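Local coordinates for AT5g51070/K3K7_27 (Arabidopsis thaliana, PDB 5GKM), which probably hydrolyses ATP as the Clp-protease-associated chaperone ClpD, of which this chain is the N-terminal domain, at residues 93-96 and 102-105; 19-24 and 31-36; 44-47 and 51-54; 126-131 and 144-149. All coordinates share one frame; numbering follows the deposited sequence. Where two conformers were deposited one is given.

Interaction 1. Residues 93-96 and 102-105; sequences MPFS and VFEA
Phe-95 and Phe-103 make this contact by themselves, as a T-shaped (edge-to-face) pair, and the two segments bury just 84 Å² between them. Phe-103 comes in edge first: its CE2 sits over the middle of the Phe-95 ring, nearest to Phe-95 CD1 at 3.9 Å. The neighbouring rim atom, Phe-103 CZ, is slightly farther off, 4.2 Å from Phe-95 CE1. The ring planes stand at 76° to each other and the centroids are 5.2 Å apart, so the C-H rim of Phe-103 is aimed into the pi face of its partner. Phe-95 can offer that face because its CG lies anti to its own carbonyl carbon (chi1 -58°), which brings the ring across toward the helix.

Phe-95 is the residue just before Ser-96, the N-cap of helix 97-112, and Phe-103 lies about two turns into that same helix. The pair therefore ties the incoming loop to the body of the helix it leads into, within the all-helical Clp N-terminal domain. The Ser-96 hydroxyl is hydrogen-bonded to the hydroxyls of Ser-98 and Thr-99, which holds the first turn of helix 97-112, in sequence between the two phenylalanines.

Packing is close on the Phe-103 side: its ring is buried, and Leu-38 of helix 35-45 touches it. The Phe-95 side is more open: the residue stays partly exposed although Ile-18 and Gln-22 of helix 12-27 and Val-33 touch it. The face turned away from Phe-103 has the carbonyl oxygen Met-93 O 4.2 Å above the ring plane, displaced toward the rim.

Interaction 2. Residues 19-24 and 31-36; sequences IFSQKE and DMVYTQ
Residues 32-33 run in an extended conformation past residues 19-24 of helix 12-27, and the backbones come closest where the CA atoms of Gln-22 and Val-33 are 6.0 Å apart. Val-33 points at the helix and spreads its two methyls over neighbouring residues. CG1, placed anti to the backbone N (chi1 177°), reaches Ser-21, while CG2 turns the other way onto Gln-22. In the conformer taken here Ser-21 OG is 3.6 Å from Val-33 CG1; that hydroxyl is hydrogen-bonded to Ile-18 O, one turn back, so the methyl packs beside an already engaged oxygen. Gln-22 contributes its aliphatic part: Gln-22 CG lies 3.8 Å from Val-33 CG2, and Val-33 CG2 is also 3.9 Å from Gln-22 CA. Beyond CG the chain runs on extended, and its NE2 hydrogen-bonds to Met-93 O. One side chain thus packs on one loop and pins another. All three touching residues are buried.

Val-33 comes just before Tyr-34, the N-cap of helix 35-45, so the contact closes the connection between helices 12-27 and 35-45. Backbone hydrogen bonds join Val-33 to Pro-94 and Ser-96, placing it between helix 12-27 and the loop that leads into helix 97-112.

Interaction 3. Residues 44-47 and 51-54; sequences AEDR and GFLG
The contact is a beta turn held by the first aspartate beyond a helix: Asp-46, the first residue to leave the helical conformation after helix 35-45, reaches across to the turn at residues 51-54. The turn is closed by Gly-54 N donating to Gly-51 O at 2.9 Å, and the backbone angles of Phe-52 and Leu-53 are close to those of a type II turn. Gly-51 enters it with a backbone conformation in which a CB would jam against the preceding carbonyl.

Leu-53 N, inside the turn, is the donor to the carboxylate. It lies 3.0 Å from Asp-46 OD2, the bond is nearly straight at 173°, and the N-H meets the oxygen head-on, nearly in line with CG and OD2. The same oxygen rests 3.5 Å from Phe-52 CA, and Phe-52 CD1 is 3.8 Å from Asp-46 OD2, at an oblique slant to the ring. Asp-46 extends its carboxylate this far because CG stands anti to the backbone N (chi1 -172°). Its other oxygen, OD1, accepts from Asp-48 N in an Asx turn, so both oxygens are gripped and the group's rotation is fixed. A salt bridge from Arg-156 NH2 also reaches OD2, and would be expected to stabilise the charged form.

The apolar side chains of the turn pack against two helices. Leu-53 CD1 lies 3.7 Å above the plane of the Phe-52 ring, near its rim. Phe-52 packs on Leu-39, Leu-42 and Ile-43 of helix 35-45, while Leu-53 packs on Ala-153 and Leu-149 of helix 146-158, the helix that also supplies Arg-156.

Interaction 4. Residues 126-131 and 144-149; sequences GLFTVD and ANMNLL
A Met-aromatic contact joins the last part of helix 120-130 to the start of helix 146-158. Met-146, the first residue of the later helix, brings its side chain slantwise against Phe-128. Met-146 CG is 3.6 Å from Phe-128 CB, and the sulfur follows at 4.5 Å from the Phe-128 ring centroid, 51° off the ring normal and so oblique to it. The chain leaves the backbone extended (chi1 -177°) and bends at chi3, which folds the methyl toward the main chain of Phe-128: Met-146 CE lies 3.6 Å from Phe-128 O. From the next turn of the helix Leu-149 completes the grip, its CB 3.8 Å from Phe-128 CE2. Leu-139 of helix 134-142 touches all three side chains.

The start of helix 146-158 is capped by Asn-145, whose OD1 accepts from Leu-148 N at 3.3 Å, the donor standing well above the carbonyl plane. Close by, a water bridges the two segments, donating to Phe-128 O at 3.0 Å and to Asn-147 OD1.

Dispersion and the polarisable sulfur do the work between the side chains, and no direct hydrogen bond crosses. The water supplies the polar link: it satisfies a carbonyl in the last part of helix 120-130 and ties it to the first turn of the other helix.

Along the chain the order is interaction 2, interaction 3, interaction 1, interaction 4, each closing before the next opens, all within one Clp N-terminal domain. Interactions 1 and 2, with centres about 9 Å apart, adjoin at the loop before helix 97-112. Interactions 1 and 4 touch where Val-102 packs on Leu-127. Interactions 2 and 3 share helix 35-45 with centres about 17 Å apart. Interactions 3 and 4 meet where Phe-52 packs on Phe-128, about 15 Å between centres. Interactions 2 and 4 lie on opposite sides of the chain's centre, yet Thr-35 OG1 and Asp-131 OD2 link them. Contacts between helices and the loops or helix termini beside them are thereby connected into one compact helical bundle.

Interaction 1. Residues 93-96 and 102-105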
loop_
_atom_site.group_PDB
_atom_site.type_symbol
_atom_site.label_atom_id
_atom_site.label_comp_id
_atom_site.label_asym_id
_atom_site.label_seq_id
_atom_site.Cartn_x
_atom_site.Cartn_y
_atom_site.Cartn_z
ATOM N N MET A 93 9.251 11.628 3.828
ATOM C CA MET A 93 7.737 11.758 4.127
ATOM C C MET A 93 7.122 10.581 5.124
ATOM O O MET A 93 7.614 9.566 5.171
ATOM C CB MET A 93 6.959 11.518 2.858
ATOM C CG MET A 93 5.496 11.943 3.017
ATOM S SD MET A 93 4.518 11.584 1.554
ATOM C CE MET A 93 5.293 12.789 0.525
ATOM N N PRO A 94 6.530 11.182 6.162
ATOM C CA PRO A 94 6.012 10.351 7.219
ATOM C C PRO A 94 4.804 9.569 6.765
ATOM O O PRO A 94 4.200 9.871 5.811
ATOM C CB PRO A 94 5.601 11.353 8.299
ATOM C CG PRO A 94 5.250 12.575 7.544
ATOM C CD PRO A 94 6.243 12.608 6.439
ATOM N N PHE A 95 4.519 8.549 7.559
ATOM C CA PHE A 95 3.406 7.650 7.329
ATOM C C PHE A 95 2.288 7.920 8.312
ATOM O O PHE A 95 2.529 8.181 9.428
ATOM C CB PHE A 95 3.864 6.205 7.480
ATOM C CG PHE A 95 4.978 5.854 6.545
ATOM C CD1 PHE A 95 4.715 5.624 5.261
ATOM C CD2 PHE A 95 6.263 5.795 6.960
ATOM C CE1 PHE A 95 5.694 5.355 4.395
ATOM C CE2 PHE A 95 7.266 5.495 6.092
ATOM C CZ PHE A 95 6.978 5.293 4.800
ATOM N N SER A 96 1.062 7.819 7.845
ATOM C CA SER A 96 -0.076 8.050 8.694
ATOM C C SER A 96 -0.273 6.936 9.715
ATOM O O SER A 96 0.269 5.932 9.601
ATOM C CB SER A 96 -1.328 8.201 7.876
ATOM O OG SER A 96 -1.753 7.013 7.383
ATOM N N VAL A 102 -1.099 -0.686 9.118
ATOM C CA VAL A 102 -0.961 -1.681 8.092
ATOM C C VAL A 102 0.399 -2.379 8.136
ATOM O O VAL A 102 0.500 -3.556 7.960
ATOM C CB VAL A 102 -1.234 -1.053 6.698
ATOM C CG1 VAL A 102 -0.755 -1.942 5.564
ATOM C CG2 VAL A 102 -2.706 -0.743 6.565
ATOM N N PHE A 103 1.434 -1.604 8.342
ATOM C CA PHE A 103 2.744 -2.155 8.356
ATOM C C PHE A 103 2.844 -3.134 9.525
ATOM O O PHE A 103 3.449 -4.120 9.420
ATOM C CB PHE A 103 3.838 -1.082 8.544
ATOM C CG PHE A 103 4.042 -0.172 7.372
ATOM C CD1 PHE A 103 3.739 -0.561 6.129
ATOM C CD2 PHE A 103 4.565 1.065 7.545
ATOM C CE1 PHE A 103 3.909 0.263 5.050
ATOM C CE2 PHE A 103 4.758 1.899 6.468
ATOM C CZ PHE A 103 4.437 1.479 5.214
ATOM N N GLU A 104 2.272 -2.753 10.664
ATOM C CA GLU A 104 2.316 -3.633 11.841
ATOM C C GLU A 104 1.547 -4.909 11.562
ATOM O O GLU A 104 1.989 -5.943 11.894
ATOM C CB GLU A 104 1.839 -2.964 13.153
ATOM C CG GLU A 104 1.717 -3.922 14.350
ATOM C CD GLU A 104 3.022 -4.607 14.807
ATOM O OE1 GLU A 104 4.101 -4.158 14.476
ATOM O OE2 GLU A 104 2.951 -5.614 15.543
ATOM N N ALA A 105 0.430 -4.778 10.884
ATOM C CA ALA A 105 -0.323 -5.977 10.524
ATOM C C ALA A 105 0.480 -6.895 9.609
ATOM O O ALA A 105 0.395 -8.052 9.695
ATOM C CB ALA A 105 -1.643 -5.637 9.864
#

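Interaction 2. Residues 19-24 and 31-36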
loop_
_atom_site.group_PDB
_atom_site.type_symbol
_atom_site.label_atom_id
_atom_site.label_comp_id
_atom_site.label_asym_id
_atom_site.label_seq_id
_atom_site.Cartn_x
_atom_site.Cartn_y
_atom_site.Cartn_z
ATOM N N ILE A 19 8.877 3.051 -0.436
ATOM C CA ILE A 19 9.457 4.259 -1.009
ATOM C C ILE A 19 8.561 4.818 -2.127
ATOM O O ILE A 19 8.389 5.996 -2.250
ATOM C CB ILE A 19 10.870 3.956 -1.530
ATOM C CG1 ILE A 19 11.791 3.718 -0.351
ATOM C CG2 ILE A 19 11.396 5.072 -2.390
ATOM C CD1 ILE A 19 13.090 3.049 -0.686
ATOM N N PHE A 20 8.028 3.944 -2.958
ATOM C CA PHE A 20 7.165 4.393 -4.030
ATOM C C PHE A 20 5.938 5.018 -3.434
ATOM O O PHE A 20 5.387 5.846 -4.007
ATOM C CB PHE A 20 6.781 3.308 -5.039
ATOM C CG PHE A 20 7.920 2.785 -5.856
ATOM C CD1 PHE A 20 9.101 3.450 -5.938
ATOM C CD2 PHE A 20 7.776 1.643 -6.586
ATOM C CE1 PHE A 20 10.142 2.948 -6.689
ATOM C CE2 PHE A 20 8.790 1.149 -7.365
ATOM C CZ PHE A 20 9.988 1.793 -7.405
ATOM N N SER A 21 5.512 4.476 -2.296
ATOM C CA SER A 21 4.259 5.150 -1.684
ATOM C C SER A 21 4.383 6.698 -1.285
ATOM O O SER A 21 3.555 7.466 -1.495
ATOM C CB SER A 21 3.730 4.339 -0.489
ATOM O OG SER A 21 4.518 4.484 0.700
ATOM N N GLN A 22 5.629 6.918 -0.887
ATOM C CA GLN A 22 6.105 8.260 -0.588
ATOM C C GLN A 22 6.156 9.120 -1.845
ATOM O O GLN A 22 5.658 10.181 -1.851
ATOM C CB GLN A 22 7.438 8.247 0.102
ATOM C CG GLN A 22 7.420 7.596 1.478
ATOM C CD GLN A 22 8.801 7.418 2.053
ATOM O OE1 GLN A 22 9.645 6.842 1.470
ATOM N NE2 GLN A 22 9.005 7.962 3.192
ATOM N N LYS A 23 6.707 8.557 -2.897
ATOM C CA LYS A 23 6.702 9.264 -4.155
ATOM C C LYS A 23 5.318 9.518 -4.684
ATOM O O LYS A 23 5.055 10.552 -5.186
ATOM C CB LYS A 23 7.440 8.505 -5.219
ATOM C CG LYS A 23 8.849 8.203 -4.872
ATOM C CD LYS A 23 9.724 9.428 -4.782
ATOM C CE LYS A 23 9.588 10.402 -5.948
ATOM N NZ LYS A 23 9.758 9.804 -7.284
ATOM N N GLU A 24 4.449 8.528 -4.600
ATOM C CA GLU A 24 3.104 8.689 -5.084
ATOM C C GLU A 24 2.317 9.747 -4.334
ATOM O O GLU A 24 1.580 10.476 -4.904
ATOM C CB GLU A 24 2.338 7.379 -5.088
ATOM C CG GLU A 24 2.921 6.355 -6.038
ATOM C CD GLU A 24 2.756 6.688 -7.510
ATOM O OE1 GLU A 24 1.741 7.148 -7.924
ATOM O OE2 GLU A 24 3.681 6.454 -8.240
ATOM N N ASP A 31 1.730 15.478 2.068
ATOM C CA ASP A 31 2.863 15.479 2.955
ATOM C C ASP A 31 2.895 14.344 3.990
ATOM O O ASP A 31 3.630 14.403 4.897
ATOM C CB ASP A 31 2.949 16.794 3.706
ATOM C CG ASP A 31 3.090 17.977 2.787
ATOM O OD1 ASP A 31 4.053 18.032 2.027
ATOM O OD2 ASP A 31 2.217 18.836 2.856
ATOM N N MET A 32 2.045 13.366 3.781
ATOM C CA MET A 32 2.006 12.188 4.586
ATOM C C MET A 32 1.418 11.057 3.756
ATOM O O MET A 32 0.570 11.273 3.003
ATOM C CB MET A 32 1.140 12.465 5.785
ATOM C CG MET A 32 0.963 11.278 6.641
ATOM S SD MET A 32 0.181 11.699 8.182
ATOM C CE MET A 32 1.676 11.891 9.089
ATOM N N VAL A 33 1.899 9.856 3.977
ATOM C CA VAL A 33 1.445 8.721 3.210
ATOM C C VAL A 33 0.269 8.068 3.924
ATOM O O VAL A 33 0.391 7.599 4.997
ATOM C CB VAL A 33 2.550 7.662 3.160
ATOM C CG1 VAL A 33 2.083 6.438 2.422
ATOM C CG2 VAL A 33 3.773 8.212 2.489
ATOM N N TYR A 34 -0.878 8.091 3.289
ATOM C CA TYR A 34 -2.040 7.416 3.782
ATOM C C TYR A 34 -2.224 6.104 2.990
ATOM O O TYR A 34 -1.464 5.814 2.147
ATOM C CB TYR A 34 -3.273 8.300 3.743
ATOM C CG TYR A 34 -3.342 9.375 4.801
ATOM C CD1 TYR A 34 -2.702 10.563 4.646
ATOM C CD2 TYR A 34 -4.076 9.175 5.928
ATOM C CE1 TYR A 34 -2.787 11.536 5.615
ATOM C CE2 TYR A 34 -4.171 10.134 6.916
ATOM C CZ TYR A 34 -3.504 11.307 6.759
ATOM O OH TYR A 34 -3.636 12.270 7.721
ATOM N N THR A 35 -3.216 5.318 3.346
ATOM C CA THR A 35 -3.260 3.965 2.848
ATOM C C THR A 35 -3.528 3.851 1.365
ATOM O O THR A 35 -3.134 2.925 0.771
ATOM C CB THR A 35 -4.150 3.027 3.675
ATOM O OG1 THR A 35 -5.443 3.573 3.810
ATOM C CG2 THR A 35 -3.533 2.845 4.988
ATOM N N GLN A 36 -4.261 4.802 0.820
ATOM C CA GLN A 36 -4.441 4.807 -0.624
ATOM C C GLN A 36 -3.105 5.033 -1.376
ATOM O O GLN A 36 -2.932 4.606 -2.451
ATOM C CB GLN A 36 -5.528 5.792 -1.084
ATOM C CG GLN A 36 -5.168 7.261 -0.951
ATOM C CD GLN A 36 -5.487 7.845 0.402
ATOM O OE1 GLN A 36 -5.633 7.158 1.370
ATOM N NE2 GLN A 36 -5.613 9.144 0.428
#

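Interaction 3. Residues 44-47 and 51-54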
loop_
_atom_site.group_PDB
_atom_site.type_symbol
_atom_site.label_atom_id
_atom_site.label_comp_id
_atom_site.label_asym_id
_atom_site.label_seq_id
_atom_site.Cartn_x
_atom_site.Cartn_y
_atom_site.Cartn_z
ATOM N N ALA A 44 2.615 0.180 -8.122
ATOM C CA ALA A 44 3.757 0.592 -8.894
ATOM C C ALA A 44 4.907 -0.427 -8.860
ATOM O O ALA A 44 5.659 -0.553 -9.776
ATOM C CB ALA A 44 4.239 1.956 -8.450
ATOM N N GLU A 45 5.103 -1.042 -7.724
ATOM C CA GLU A 45 6.176 -1.982 -7.554
ATOM C C GLU A 45 5.975 -3.323 -8.274
ATOM O O GLU A 45 6.914 -3.919 -8.713
ATOM C CB GLU A 45 6.491 -2.155 -6.068
ATOM C CG GLU A 45 7.733 -2.960 -5.734
ATOM C CD GLU A 45 7.543 -4.446 -5.911
ATOM O OE1 GLU A 45 6.440 -4.931 -5.756
ATOM O OE2 GLU A 45 8.547 -5.069 -6.160
ATOM N N ASP A 46 4.733 -3.781 -8.324
ATOM C CA ASP A 46 4.496 -5.152 -8.750
ATOM C C ASP A 46 4.807 -5.297 -10.255
ATOM O O ASP A 46 4.284 -4.609 -11.019
ATOM C CB ASP A 46 3.050 -5.501 -8.394
ATOM C CG ASP A 46 2.692 -6.953 -8.606
ATOM O OD1 ASP A 46 3.461 -7.692 -9.152
ATOM O OD2 ASP A 46 1.658 -7.294 -8.148
ATOM N N ARG A 47 5.689 -6.221 -10.585
ATOM C CA ARG A 47 6.147 -6.444 -11.943
ATOM C C ARG A 47 5.380 -7.579 -12.603
ATOM O O ARG A 47 5.752 -8.007 -13.630
ATOM C CB ARG A 47 7.659 -6.720 -11.992
ATOM C CG ARG A 47 8.537 -5.558 -11.538
ATOM C CD ARG A 47 10.024 -5.830 -11.577
ATOM N NE ARG A 47 10.825 -4.911 -10.794
ATOM C CZ ARG A 47 12.143 -4.913 -10.748
ATOM N NH1 ARG A 47 12.836 -5.788 -11.428
ATOM N NH2 ARG A 47 12.772 -4.076 -9.986
ATOM N N GLY A 51 -0.673 -7.573 -14.120
ATOM C CA GLY A 51 -1.087 -6.449 -13.310
ATOM C C GLY A 51 -0.999 -6.766 -11.834
ATOM O O GLY A 51 -0.554 -7.794 -11.485
ATOM N N PHE A 52 -1.416 -5.818 -11.001
ATOM C CA PHE A 52 -1.228 -5.921 -9.565
ATOM C C PHE A 52 -2.005 -7.145 -9.050
ATOM O O PHE A 52 -3.149 -7.244 -9.240
ATOM C CB PHE A 52 -1.806 -4.633 -8.934
ATOM C CG PHE A 52 -1.872 -4.619 -7.417
ATOM C CD1 PHE A 52 -0.757 -4.739 -6.668
ATOM C CD2 PHE A 52 -3.076 -4.436 -6.786
ATOM C CE1 PHE A 52 -0.809 -4.682 -5.302
ATOM C CE2 PHE A 52 -3.142 -4.377 -5.421
ATOM C CZ PHE A 52 -2.005 -4.524 -4.686
ATOM N N LEU A 53 -1.259 -8.040 -8.460
ATOM C CA LEU A 53 -1.776 -9.285 -7.902
ATOM C C LEU A 53 -2.571 -10.066 -8.972
ATOM O O LEU A 53 -3.475 -10.792 -8.673
ATOM C CB LEU A 53 -2.574 -9.021 -6.629
ATOM C CG LEU A 53 -1.734 -8.622 -5.433
ATOM C CD1 LEU A 53 -2.617 -8.153 -4.314
ATOM C CD2 LEU A 53 -0.859 -9.756 -4.967
ATOM N N GLY A 54 -2.190 -9.858 -10.214
ATOM C CA GLY A 54 -2.753 -10.566 -11.338
ATOM C C GLY A 54 -4.094 -10.057 -11.749
ATOM O O GLY A 54 -4.773 -10.693 -12.521
#

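Interaction 4. Residues 126-131 and 144-149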
loop_
_atom_site.group_PDB
_atom_site.type_symbol
_atom_site.label_atom_id
_atom_site.label_comp_id
_atom_site.label_asym_id
_atom_site.label_seq_id
_atom_site.Cartn_x
_atom_site.Cartn_y
_atom_site.Cartn_z
ATOM N N GLY A 126 -2.355 -6.858 4.864
ATOM C CA GLY A 126 -2.619 -5.878 5.891
ATOM C C GLY A 126 -3.490 -4.755 5.396
ATOM O O GLY A 126 -4.385 -4.361 6.034
ATOM N N LEU A 127 -3.177 -4.279 4.207
ATOM C CA LEU A 127 -3.847 -3.154 3.681
ATOM C C LEU A 127 -5.311 -3.448 3.508
ATOM O O LEU A 127 -6.145 -2.613 3.717
ATOM C CB LEU A 127 -3.203 -2.761 2.361
ATOM C CG LEU A 127 -3.740 -1.602 1.543
ATOM C CD1 LEU A 127 -3.674 -0.351 2.389
ATOM C CD2 LEU A 127 -2.948 -1.401 0.264
ATOM N N PHE A 128 -5.589 -4.670 3.119
ATOM C CA PHE A 128 -6.929 -5.049 2.758
ATOM C C PHE A 128 -7.703 -5.624 3.933
ATOM O O PHE A 128 -8.756 -6.131 3.727
ATOM C CB PHE A 128 -6.922 -6.067 1.603
ATOM C CG PHE A 128 -6.271 -5.554 0.345
ATOM C CD1 PHE A 128 -6.313 -4.220 0.064
ATOM C CD2 PHE A 128 -5.626 -6.393 -0.551
ATOM C CE1 PHE A 128 -5.720 -3.718 -1.047
ATOM C CE2 PHE A 128 -5.015 -5.890 -1.688
ATOM C CZ PHE A 128 -5.053 -4.553 -1.905
ATOM N N THR A 129 -7.098 -5.637 5.110
ATOM C CA THR A 129 -7.779 -6.081 6.313
ATOM C C THR A 129 -7.832 -5.109 7.465
ATOM O O THR A 129 -8.696 -5.227 8.267
ATOM C CB THR A 129 -7.249 -7.406 6.829
ATOM O OG1 THR A 129 -5.869 -7.307 7.090
ATOM C CG2 THR A 129 -7.473 -8.524 5.838
ATOM N N VAL A 130 -6.889 -4.207 7.581
ATOM C CA VAL A 130 -6.846 -3.314 8.734
ATOM C C VAL A 130 -6.823 -1.810 8.482
ATOM O O VAL A 130 -6.551 -1.063 9.390
ATOM C CB VAL A 130 -5.690 -3.659 9.698
ATOM C CG1 VAL A 130 -5.762 -5.105 10.094
ATOM C CG2 VAL A 130 -4.352 -3.293 9.111
ATOM N N ASP A 131 -7.091 -1.389 7.255
ATOM C CA ASP A 131 -7.031 0.034 6.956
ATOM C C ASP A 131 -8.329 0.816 7.255
ATOM O O ASP A 131 -9.211 0.274 7.820
ATOM C CB ASP A 131 -6.436 0.357 5.567
ATOM C CG ASP A 131 -7.490 0.668 4.512
ATOM O OD1 ASP A 131 -8.547 0.101 4.656
ATOM O OD2 ASP A 131 -7.236 1.402 3.564
ATOM N N ALA A 144 -12.731 -3.623 -8.747
ATOM C CA ALA A 144 -11.961 -4.772 -8.315
ATOM C C ALA A 144 -12.541 -5.324 -7.031
ATOM O O ALA A 144 -13.195 -4.646 -6.321
ATOM C CB ALA A 144 -10.508 -4.397 -8.115
ATOM N N ASN A 145 -12.262 -6.579 -6.760
ATOM C CA ASN A 145 -12.761 -7.206 -5.541
ATOM C C ASN A 145 -11.634 -7.421 -4.564
ATOM O O ASN A 145 -10.820 -8.196 -4.791
ATOM C CB ASN A 145 -13.363 -8.553 -5.929
ATOM C CG ASN A 145 -13.993 -9.309 -4.769
ATOM O OD1 ASN A 145 -13.523 -9.339 -3.683
ATOM N ND2 ASN A 145 -15.063 -9.966 -5.075
ATOM N N MET A 146 -11.693 -6.695 -3.462
ATOM C CA MET A 146 -10.627 -6.639 -2.533
ATOM C C MET A 146 -10.315 -7.999 -1.910
ATOM O O MET A 146 -9.214 -8.319 -1.726
ATOM C CB MET A 146 -10.927 -5.639 -1.442
ATOM C CG MET A 146 -9.792 -5.498 -0.480
ATOM S SD MET A 146 -9.896 -3.926 0.402
ATOM C CE MET A 146 -11.059 -4.395 1.610
ATOM N N ASN A 147 -11.320 -8.755 -1.588
ATOM C CA ASN A 147 -11.076 -10.062 -0.995
ATOM C C ASN A 147 -10.377 -11.050 -1.920
ATOM O O ASN A 147 -9.581 -11.822 -1.491
ATOM C CB ASN A 147 -12.337 -10.593 -0.359
ATOM C CG ASN A 147 -12.831 -9.701 0.783
ATOM O OD1 ASN A 147 -12.060 -9.066 1.477
ATOM N ND2 ASN A 147 -14.083 -9.635 0.931
ATOM N N LEU A 148 -10.700 -10.971 -3.201
ATOM C CA LEU A 148 -9.985 -11.740 -4.205
ATOM C C LEU A 148 -8.517 -11.335 -4.322
ATOM O O LEU A 148 -7.696 -12.132 -4.546
ATOM C CB LEU A 148 -10.635 -11.676 -5.586
ATOM C CG LEU A 148 -11.879 -12.523 -5.796
ATOM C CD1 LEU A 148 -12.502 -12.262 -7.158
ATOM C CD2 LEU A 148 -11.509 -13.980 -5.653
ATOM N N LEU A 149 -8.262 -10.053 -4.217
ATOM C CA LEU A 149 -6.880 -9.605 -4.176
ATOM C C LEU A 149 -6.119 -10.084 -2.941
ATOM O O LEU A 149 -5.017 -10.455 -3.048
ATOM C CB LEU A 149 -6.765 -8.080 -4.300
ATOM C CG LEU A 149 -7.270 -7.409 -5.546
ATOM C CD1 LEU A 149 -7.011 -5.928 -5.501
ATOM C CD2 LEU A 149 -6.519 -7.911 -6.717
HETATM O O HOH W 1 -9.436 -8.743 2.393
#